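PDB 4YLE: periplasmic binding protein/LacI transcriptional regulator from Burkholderia multivorans, which probably serves as the periplasmic solute-binding protein of an ABC transporter, capturing a simple sugar for import into the cell. Local coordinates for residues A[37-41]-A[81-85]. Residues are numbered along the deposited sequence; the frame is centred on the assembly and turned at random.
Sequences LVMKS and QIRIV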
# COMPACT_ATOMS: atom_id res chain seq x y z
N LEU A 37 4.41 15.66 -0.36
CA LEU A 37 4.00 14.24 -0.56
C LEU A 37 4.83 13.40 0.38
O LEU A 37 6.04 13.32 0.22
CB LEU A 37 4.24 13.78 -2.00
CG LEU A 37 3.92 12.30 -2.28
CD1 LEU A 37 2.46 11.99 -2.07
CD2 LEU A 37 4.30 11.96 -3.70
N VAL A 38 4.16 12.77 1.35
CA VAL A 38 4.85 12.02 2.41
C VAL A 38 4.52 10.55 2.26
O VAL A 38 3.38 10.16 2.41
CB VAL A 38 4.44 12.55 3.79
CG1 VAL A 38 5.03 11.69 4.94
CG2 VAL A 38 4.89 14.01 3.92
N MSE A 39 5.54 9.75 1.94
CA MSE A 39 5.37 8.37 1.54
C MSE A 39 5.93 7.43 2.59
O MSE A 39 6.38 7.87 3.62
CB MSE A 39 6.05 8.14 0.21
CG MSE A 39 5.42 8.99 -0.88
SE MSE A 39 6.34 8.79 -2.60
CE MSE A 39 7.88 9.92 -2.16
N LYS A 40 5.88 6.15 2.31
CA LYS A 40 6.49 5.18 3.21
C LYS A 40 7.85 4.84 2.64
O LYS A 40 8.64 5.72 2.33
CB LYS A 40 5.59 3.95 3.37
CG LYS A 40 4.27 4.24 4.12
CD LYS A 40 3.25 3.05 4.06
CE LYS A 40 2.15 3.32 3.00
NZ LYS A 40 1.57 2.07 2.40
N SER A 41 8.14 3.56 2.51
CA SER A 41 9.52 3.16 2.30
C SER A 41 10.10 3.47 0.95
O SER A 41 9.61 3.01 -0.09
CB SER A 41 9.65 1.66 2.52
OG SER A 41 10.96 1.28 2.20
N GLN A 81 8.21 9.01 10.04
CA GLN A 81 7.21 9.58 9.15
C GLN A 81 6.54 10.72 9.90
O GLN A 81 6.32 11.77 9.32
CB GLN A 81 6.17 8.56 8.71
CG GLN A 81 5.39 9.06 7.49
CD GLN A 81 4.34 8.09 7.03
OE1 GLN A 81 3.49 7.68 7.81
NE2 GLN A 81 4.38 7.72 5.74
N ILE A 82 6.28 10.52 11.19
CA ILE A 82 5.65 11.57 11.99
C ILE A 82 6.56 12.78 12.00
O ILE A 82 6.09 13.92 11.89
CB ILE A 82 5.34 11.09 13.43
CG1 ILE A 82 4.19 10.08 13.38
CG2 ILE A 82 4.97 12.27 14.34
CD1 ILE A 82 3.90 9.36 14.68
N ARG A 83 7.87 12.55 12.11
CA ARG A 83 8.83 13.65 12.14
C ARG A 83 8.78 14.43 10.83
O ARG A 83 8.85 15.66 10.84
CB ARG A 83 10.24 13.13 12.41
CG ARG A 83 10.48 12.78 13.87
CD ARG A 83 11.96 12.70 14.21
NE ARG A 83 12.66 11.73 13.37
CZ ARG A 83 12.77 10.43 13.65
NH1 ARG A 83 12.23 9.91 14.74
NH2 ARG A 83 13.44 9.63 12.81
N ILE A 84 8.65 13.72 9.72
CA ILE A 84 8.60 14.36 8.43
C ILE A 84 7.39 15.29 8.36
O ILE A 84 7.51 16.44 7.92
CB ILE A 84 8.56 13.33 7.32
CG1 ILE A 84 9.93 12.66 7.23
CG2 ILE A 84 8.22 13.97 5.98
CD1 ILE A 84 9.97 11.40 6.44
N VAL A 85 6.23 14.81 8.80
CA VAL A 85 5.03 15.63 8.76
C VAL A 85 5.21 16.87 9.65
O VAL A 85 4.89 17.98 9.23
CB VAL A 85 3.78 14.84 9.17
CG1 VAL A 85 2.54 15.71 9.08
CG2 VAL A 85 3.62 13.60 8.25
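Two backbone carbonyls grip the amide nitrogen of Gln81: Gln81 NE2 donates to Met39 O at 2.9 Å, with an N-H...O angle of 151°, and also to Ala99 O. The oxygen of Met39 lies almost in the amide plane of Gln81, whereas the nitrogen stands above the carbonyl plane of Met39 rather than on a lone pair. With Gln81 OE1 taking the N-H of Ala101, the flip of the amide is fixed and its buried polar atoms are satisfied. Glutamine suits the place because one side chain both donates and accepts: CG sits anti to the backbone N (chi1 -163°) and the chain runs on extended, carrying the amide from helix 78-90 to the backbone of Met39.

Next to the amide, toward Val38, the contact is apolar. The two methyls of Val38 spread over the helix. Val38 CG1 touches Gln81 CG at 3.7 Å. It also reaches Val85 CG2 at 4.1 Å. Val38 CG2 meets Ile84 CG2 at 3.9 Å. The aliphatic stem of Gln81 carries this layer on to the amide. Met39, a selenomethionine, faces the other way, onto Phe47 and Glu51 of helix 45-60. Lys40 CG passes Gln81 NE2 at 3.8 Å, but its ammonium leads off to a salt bridge with Asp124, beside the bound unknown ligand.

Segment 81-85 thus runs antiparallel to strand segment 37-39 (173°, axes 9.3 Å apart at closest) and packs on a mixed sheet whose strands beside 34-39 run parallel, the Rossmann-like α/β layering of a periplasmic binding protein lobe, consistent with a binding cleft at the C-terminal ends of such strands, near Lys40.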